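Local coordinates for protein beta subunit of a putative Aromatic-ring-hydroxylating dioxygenase (Novosphingobium aromaticivorans DSM 12444, PDB 3EBY) that probably serves as the beta subunit of an aromatic-ring-hydroxylating dioxygenase, a family with an NTF2-like fold, at residues G128-R133 with R146-D151. Residues are numbered along the deposited sequence; the frame is centred on the assembly and turned at random.
Sequences GKYVDR and RTCIYD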
loop_
_atom_site.group_PDB
_atom_site.type_symbol
_atom_site.label_atom_id
_atom_site.label_comp_id
_atom_site.label_asym_id
_atom_site.label_seq_id
_atom_site.Cartn_x
_atom_site.Cartn_y
_atom_site.Cartn_z
ATOM N N GLY A 128 2.249 10.865 4.290
ATOM C CA GLY A 128 1.665 11.268 5.585
ATOM C C GLY A 128 0.766 10.207 6.171
ATOM O O GLY A 128 0.849 9.045 5.780
ATOM N N LYS A 129 -0.124 10.614 7.076
ATOM C CA LYS A 129 -1.178 9.761 7.529
ATOM C C LYS A 129 -2.475 10.549 7.665
ATOM O O LYS A 129 -2.446 11.772 7.919
ATOM C CB LYS A 129 -0.841 9.079 8.847
ATOM C CG LYS A 129 -0.795 9.985 10.039
ATOM C CD LYS A 129 -0.737 9.172 11.324
ATOM C CE LYS A 129 -0.518 10.058 12.525
ATOM N NZ LYS A 129 -0.624 9.269 13.826
ATOM N N TYR A 130 -3.563 9.897 7.292
ATOM C CA TYR A 130 -4.915 10.421 7.582
ATOM C C TYR A 130 -5.271 10.162 9.042
ATOM O O TYR A 130 -5.105 9.040 9.533
ATOM C CB TYR A 130 -5.972 9.752 6.682
ATOM C CG TYR A 130 -5.757 9.890 5.193
ATOM C CD1 TYR A 130 -5.662 11.150 4.588
ATOM C CD2 TYR A 130 -5.682 8.763 4.372
ATOM C CE1 TYR A 130 -5.588 11.288 3.185
ATOM C CE2 TYR A 130 -5.536 8.874 2.967
ATOM C CZ TYR A 130 -5.550 10.123 2.372
ATOM O OH TYR A 130 -5.380 10.217 0.984
ATOM N N VAL A 131 -5.779 11.187 9.704
ATOM C CA VAL A 131 -6.368 11.081 11.057
ATOM C C VAL A 131 -7.830 11.504 10.936
ATOM O O VAL A 131 -8.139 12.681 10.648
ATOM C CB VAL A 131 -5.630 11.964 12.064
ATOM C CG1 VAL A 131 -6.286 11.887 13.443
ATOM C CG2 VAL A 131 -4.139 11.537 12.142
ATOM N N ASP A 132 -8.722 10.536 11.107
ATOM C CA ASP A 132 -10.106 10.682 10.690
ATOM C C ASP A 132 -11.128 10.493 11.816
ATOM O O ASP A 132 -10.912 9.713 12.771
ATOM C CB ASP A 132 -10.435 9.648 9.600
ATOM C CG ASP A 132 -9.561 9.771 8.381
ATOM O OD1 ASP A 132 -9.297 10.913 7.939
ATOM O OD2 ASP A 132 -9.180 8.704 7.822
ATOM N N ARG A 133 -12.261 11.168 11.642
ATOM C CA ARG A 133 -13.495 10.874 12.368
ATOM C C ARG A 133 -14.565 10.580 11.328
ATOM O O ARG A 133 -14.861 11.429 10.469
ATOM C CB ARG A 133 -13.937 12.062 13.227
ATOM C CG ARG A 133 -12.918 12.462 14.264
ATOM C CD ARG A 133 -13.489 13.420 15.308
ATOM N NE ARG A 133 -13.674 14.777 14.801
ATOM C CZ ARG A 133 -14.813 15.472 14.862
ATOM N NH1 ARG A 133 -15.904 14.959 15.440
ATOM N NH2 ARG A 133 -14.847 16.717 14.384
ATOM N N ARG A 146 -11.235 14.984 8.452
ATOM C CA ARG A 146 -9.967 14.347 7.952
ATOM C C ARG A 146 -8.855 15.364 8.026
ATOM O O ARG A 146 -8.930 16.471 7.424
ATOM C CB ARG A 146 -10.137 13.819 6.527
ATOM C CG ARG A 146 -8.816 13.496 5.768
ATOM C CD ARG A 146 -9.016 12.466 4.630
ATOM N NE ARG A 146 -9.178 11.107 5.191
ATOM C CZ ARG A 146 -9.338 10.002 4.468
ATOM N NH1 ARG A 146 -9.314 10.048 3.135
ATOM N NH2 ARG A 146 -9.418 8.831 5.070
ATOM N N THR A 147 -7.809 14.985 8.742
ATOM C CA THR A 147 -6.599 15.751 8.816
ATOM C C THR A 147 -5.482 14.923 8.160
ATOM O O THR A 147 -5.252 13.789 8.535
ATOM C CB THR A 147 -6.219 16.065 10.283
ATOM O OG1 THR A 147 -7.251 16.847 10.913
ATOM C CG2 THR A 147 -4.886 16.816 10.346
ATOM N N CYS A 148 -4.863 15.493 7.134
ATOM C CA CYS A 148 -3.753 14.846 6.437
ATOM C C CYS A 148 -2.474 15.394 7.020
ATOM O O CYS A 148 -2.129 16.573 6.795
ATOM C CB CYS A 148 -3.812 15.169 4.931
ATOM S SG CYS A 148 -5.413 14.841 4.128
ATOM N N ILE A 149 -1.856 14.606 7.900
ATOM C CA ILE A 149 -0.632 15.028 8.605
ATOM C C ILE A 149 0.604 14.571 7.792
ATOM O O ILE A 149 0.871 13.354 7.678
ATOM C CB ILE A 149 -0.561 14.421 10.051
ATOM C CG1 ILE A 149 -1.812 14.777 10.864
ATOM C CG2 ILE A 149 0.737 14.911 10.764
ATOM C CD1 ILE A 149 -1.797 14.265 12.303
ATOM N N TYR A 150 1.293 15.521 7.147
ATOM C CA TYR A 150 2.240 15.164 6.097
ATOM C C TYR A 150 3.709 15.469 6.418
ATOM O O TYR A 150 4.033 16.382 7.212
ATOM C CB TYR A 150 1.830 15.786 4.746
ATOM C CG TYR A 150 2.052 17.305 4.678
ATOM C CD1 TYR A 150 3.264 17.829 4.259
ATOM C CD2 TYR A 150 1.046 18.195 5.049
ATOM C CE1 TYR A 150 3.470 19.212 4.201
ATOM C CE2 TYR A 150 1.249 19.590 4.988
ATOM C CZ TYR A 150 2.464 20.077 4.599
ATOM O OH TYR A 150 2.659 21.456 4.525
ATOM N N ASP A 151 4.578 14.668 5.814
ATOM C CA ASP A 151 6.016 14.725 6.048
ATOM C C ASP A 151 6.748 15.594 5.005
ATOM O O ASP A 151 7.640 16.348 5.353
ATOM C CB ASP A 151 6.597 13.294 6.030
ATOM C CG ASP A 151 6.074 12.444 7.157
ATOM O OD1 ASP A 151 5.541 13.038 8.134
ATOM O OD2 ASP A 151 6.131 11.198 7.027
HETATM O O HOH W 1 -9.603 14.525 11.938
#
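Strands 122-135 and 142-150 form an antiparallel beta hairpin in the curved mixed sheet of this NTF2-like subunit. Four backbone hydrogen bonds join segments 128-133 and 146-151, two between Lys129 and Ile149 and two between Val131 and Thr147. On the face carrying Tyr130, Asp132 and Cys148, the side chain of Arg146 crosses to the other strand. CB and CG pass beside Asp132 OD1, with CG anti to the backbone N (chi1 164°). Arg146 CD lies 3.6 Å from Tyr130 CD1, and a bend at chi3 (-75°) turns the guanidinium flat over the ring. Arg146 NE donates an almost straight bond to Asp132 OD1 at 2.8 Å. Arg146 CZ sits 3.8 Å from the Tyr130 ring centroid, a cation-pi stack with planes 8° apart. NH1 lies over the ring. Arg146 NH2 binds Asp132 OD2 at 2.8 Å, completing a side-on salt bridge, and also reaches Asn20. Tyr23 adds a second cation-pi contact. An alanine here would remove both carboxylate bonds and the stack, and would probably leave buried Asp132 poorly compensated. On the other face, Val131 CG2 packs against Ile149 CD1. Back on the Arg146 face, Cys148 SG meets the Tyr130 ring at its edge, 3.7 Å from Tyr130 CE1.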